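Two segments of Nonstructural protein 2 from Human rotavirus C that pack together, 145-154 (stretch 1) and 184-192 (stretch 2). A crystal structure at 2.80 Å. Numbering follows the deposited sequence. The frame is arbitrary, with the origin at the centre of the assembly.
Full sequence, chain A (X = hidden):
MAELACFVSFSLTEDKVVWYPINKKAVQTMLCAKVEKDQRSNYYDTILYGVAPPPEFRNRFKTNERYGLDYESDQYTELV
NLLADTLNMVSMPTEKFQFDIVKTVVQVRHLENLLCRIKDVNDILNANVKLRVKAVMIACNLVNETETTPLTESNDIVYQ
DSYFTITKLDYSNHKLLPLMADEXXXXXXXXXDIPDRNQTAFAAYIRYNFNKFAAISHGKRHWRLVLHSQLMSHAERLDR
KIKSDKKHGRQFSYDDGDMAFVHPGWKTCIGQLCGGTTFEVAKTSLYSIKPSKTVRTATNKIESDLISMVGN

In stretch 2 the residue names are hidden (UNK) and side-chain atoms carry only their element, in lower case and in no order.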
# COMPACT_ATOMS: atom_id res chain seq x y z
N GLU A 145 -46.03 18.60 -0.18
CA GLU A 145 -45.27 19.36 0.82
C GLU A 145 -44.18 20.30 0.27
O GLU A 145 -43.51 19.99 -0.72
CB GLU A 145 -44.65 18.39 1.82
CG GLU A 145 -45.65 17.39 2.40
CD GLU A 145 -45.03 16.43 3.44
OE1 GLU A 145 -45.75 15.51 3.90
OE2 GLU A 145 -43.84 16.61 3.79
N THR A 146 -44.02 21.45 0.91
CA THR A 146 -43.02 22.45 0.51
C THR A 146 -41.61 22.09 1.01
O THR A 146 -41.44 21.75 2.18
CB THR A 146 -43.42 23.87 1.03
OG1 THR A 146 -44.01 24.63 -0.05
CG2 THR A 146 -42.21 24.62 1.58
N GLU A 147 -40.61 22.16 0.13
CA GLU A 147 -39.24 21.81 0.51
C GLU A 147 -38.59 22.88 1.38
O GLU A 147 -37.86 23.74 0.90
CB GLU A 147 -38.37 21.57 -0.73
CG GLU A 147 -37.07 20.83 -0.41
CD GLU A 147 -36.01 20.86 -1.53
OE1 GLU A 147 -36.37 20.67 -2.72
OE2 GLU A 147 -34.81 21.07 -1.21
N THR A 148 -38.86 22.82 2.68
CA THR A 148 -38.29 23.77 3.61
C THR A 148 -36.82 23.42 3.79
O THR A 148 -36.33 22.49 3.17
CB THR A 148 -39.03 23.74 4.95
OG1 THR A 148 -38.91 22.44 5.54
CG2 THR A 148 -40.50 24.04 4.74
N THR A 149 -36.11 24.14 4.64
CA THR A 149 -34.69 23.88 4.83
C THR A 149 -34.32 22.53 5.41
O THR A 149 -33.34 21.93 5.00
CB THR A 149 -34.03 24.97 5.68
OG1 THR A 149 -34.06 26.21 4.96
CG2 THR A 149 -32.58 24.61 5.99
N PRO A 150 -35.08 22.04 6.41
CA PRO A 150 -34.76 20.74 7.02
C PRO A 150 -34.84 19.59 6.03
O PRO A 150 -34.25 18.53 6.25
CB PRO A 150 -35.82 20.61 8.11
CG PRO A 150 -36.04 22.02 8.52
CD PRO A 150 -36.12 22.74 7.18
N LEU A 151 -35.56 19.82 4.93
CA LEU A 151 -35.76 18.80 3.92
C LEU A 151 -35.02 18.99 2.60
O LEU A 151 -35.17 18.15 1.70
CB LEU A 151 -37.26 18.69 3.63
CG LEU A 151 -38.11 18.70 4.90
CD1 LEU A 151 -39.56 18.86 4.53
CD2 LEU A 151 -37.89 17.41 5.69
N THR A 152 -34.23 20.05 2.46
CA THR A 152 -33.53 20.27 1.19
C THR A 152 -32.70 19.06 0.80
O THR A 152 -32.32 18.27 1.65
CB THR A 152 -32.57 21.47 1.21
OG1 THR A 152 -33.24 22.61 1.73
CG2 THR A 152 -32.09 21.80 -0.20
N GLU A 153 -32.42 18.94 -0.48
CA GLU A 153 -31.62 17.84 -0.97
C GLU A 153 -30.16 17.92 -0.55
O GLU A 153 -29.48 16.91 -0.53
CB GLU A 153 -31.69 17.77 -2.50
CG GLU A 153 -31.14 18.99 -3.22
CD GLU A 153 -31.07 18.81 -4.73
OE1 GLU A 153 -30.20 18.05 -5.21
OE2 GLU A 153 -31.89 19.44 -5.44
N SER A 154 -29.67 19.10 -0.18
CA SER A 154 -28.25 19.21 0.16
C SER A 154 -27.82 19.87 1.48
O SER A 154 -28.42 20.85 1.93
CB SER A 154 -27.52 19.89 -1.02
OG SER A 154 -26.24 20.36 -0.66
N UNK A 184 -27.17 26.47 -6.95
CA UNK A 184 -27.31 26.53 -5.50
C UNK A 184 -28.81 26.55 -5.26
O UNK A 184 -29.58 26.82 -6.18
c UNK A 184 -23.39 28.50 -6.64
o UNK A 184 -21.16 28.42 -5.89
c UNK A 184 -22.49 28.25 -5.62
c UNK A 184 -25.22 27.94 -5.16
c UNK A 184 -24.30 27.69 -4.15
c UNK A 184 -24.75 28.34 -6.40
c UNK A 184 -22.94 27.85 -4.37
c UNK A 184 -26.70 27.80 -4.92
N UNK A 185 -29.22 26.27 -4.03
CA UNK A 185 -30.65 26.28 -3.73
C UNK A 185 -30.97 27.10 -2.48
O UNK A 185 -30.32 26.97 -1.44
c UNK A 185 -33.11 22.53 -4.47
n UNK A 185 -33.75 21.21 -4.28
c UNK A 185 -33.22 23.37 -3.22
c UNK A 185 -32.69 24.79 -3.43
c UNK A 185 -31.17 24.86 -3.56
N UNK A 186 -31.99 27.96 -2.60
CA UNK A 186 -32.45 28.81 -1.51
C UNK A 186 -33.73 28.19 -0.96
O UNK A 186 -34.66 27.95 -1.70
c UNK A 186 -33.18 31.09 -0.87
c UNK A 186 -32.01 32.09 -3.48
c UNK A 186 -31.65 30.79 -2.81
c UNK A 186 -32.81 30.19 -2.02
N UNK A 187 -33.79 27.94 0.34
CA UNK A 187 -35.00 27.37 0.91
C UNK A 187 -35.30 28.12 2.18
O UNK A 187 -34.37 28.50 2.88
o UNK A 187 -33.82 25.71 2.26
c UNK A 187 -34.42 25.08 0.04
c UNK A 187 -34.83 25.86 1.26
N UNK A 188 -36.57 28.36 2.49
CA UNK A 188 -36.93 29.06 3.73
C UNK A 188 -36.84 28.07 4.89
O UNK A 188 -37.11 26.88 4.72
c UNK A 188 -38.38 30.85 2.74
c UNK A 188 -39.36 28.58 3.24
c UNK A 188 -38.35 29.65 3.67
c UNK A 188 -40.75 29.10 2.97
N UNK A 189 -36.48 28.56 6.07
CA UNK A 189 -36.36 27.67 7.21
C UNK A 189 -37.71 27.37 7.86
O UNK A 189 -37.84 26.40 8.59
c UNK A 189 -34.08 28.70 7.62
o UNK A 189 -33.52 28.00 6.78
n UNK A 189 -33.57 29.85 8.05
c UNK A 189 -35.40 28.26 8.24
N UNK A 190 -38.69 28.21 7.56
CA UNK A 190 -40.04 28.09 8.12
C UNK A 190 -41.05 28.74 7.18
O UNK A 190 -40.75 29.74 6.54
c UNK A 190 -40.12 28.82 9.46
c UNK A 190 -41.56 29.03 9.86
o UNK A 190 -39.44 28.06 10.45
N UNK A 191 -42.25 28.18 7.12
CA UNK A 191 -43.30 28.72 6.26
C UNK A 191 -43.86 30.03 6.81
O UNK A 191 -44.96 30.44 6.42
c UNK A 191 -44.45 27.71 6.11
c UNK A 191 -44.14 26.48 5.26
n UNK A 191 -46.36 23.52 4.14
c UNK A 191 -45.14 24.36 4.28
c UNK A 191 -45.35 25.54 5.21
N UNK A 192 -43.12 30.67 7.71
CA UNK A 192 -43.56 31.93 8.31
C UNK A 192 -43.36 33.13 7.38
O UNK A 192 -42.48 33.12 6.51
c UNK A 192 -42.81 32.21 9.64
o UNK A 192 -43.40 33.33 10.30
c UNK A 192 -41.34 32.51 9.39

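Position 184 carries eight side-chain atoms: one carbon leading into a six-carbon ring with an oxygen on its far side. None of them comes within 8 Å of stretch 1, and the oxygen is hydrogen-bonded elsewhere in the structure. A six-membered ring bearing a single hydroxyl identifies Tyr-184.

At position 185 four carbons run in an unbranched row to a terminal nitrogen, and CA to CB points toward stretch 1. The nitrogen lies 3.1 Å from OE1 of Glu-147 and 2.8 Å from OE2 of Glu-153, as expected of an ammonium group between two carboxylates. This is Lys-185. Both contacts are salt bridges, and the aliphatic part of the chain is used as well, with CD 3.6 Å from CG2 of Thr-152.

Position 186 has four carbons, forked at the first, with one arm two carbons long. It points away from stretch 1 and stays more than 7 Å from it, in keeping with the alternation of a strand. The beta-branched, all-carbon side chain is that of Ile-186.

Position 187 turns toward stretch 1 again. Its CB bears one oxygen and one carbon, and lies 3.7 Å from O of Glu-147. The oxygen sits 2.8 Å from OG1 of Thr-149 and 3.2 Å from OG1 of Thr-152, so a hydroxyl fits where an all-carbon fork would not find polar partners. The residue is Thr-187, in the p rotamer; its OG1 has one proton for two possible acceptors, and the geometry leaves the choice open.

Four carbons with the same fork recur at position 188, directed away from stretch 1, with the side chain no nearer than 4.9 Å. This is Ile-188. Its part in the contact is played by the backbone: O accepts a hydrogen bond of 2.9 Å from N of Thr-149.

At position 189 two carbons end in one oxygen and one nitrogen. Although CA to CB points away overall, the end of the side chain comes nearer, and its oxygen lies 2.6 Å from OG1 of Thr-149. The short carboxamide is Asn-189; OD1 accepts the hydrogen bond from that hydroxyl.

Position 190 shows a CB carrying one oxygen and one carbon, pointing away and making no contact with stretch 1. It is Thr-190.

Position 191 repeats the row of four carbons ending in nitrogen. The extended chain approaches stretch 1 with its last carbon, the one that bears the nitrogen, 3.7 Å from CB of Thr-146. It is Lys-191, and that carbon is CE.

Position 192, poorly ordered and out of reach, has one carbon bearing an oxygen and a carbon: Thr-192.

The contact buries 521 Å² and joins an irregular segment to a strand and the loop after it. Lys-185 ties Glu-147 and Glu-153 together by charge, Thr-187 meets two threonine hydroxyls, and Thr-149 is held by backbone and side chain alike. Beyond these polar links, Lys-191 covers Thr-146 with its aliphatic chain.

Stretch 2 (184-192) YKITINTKT
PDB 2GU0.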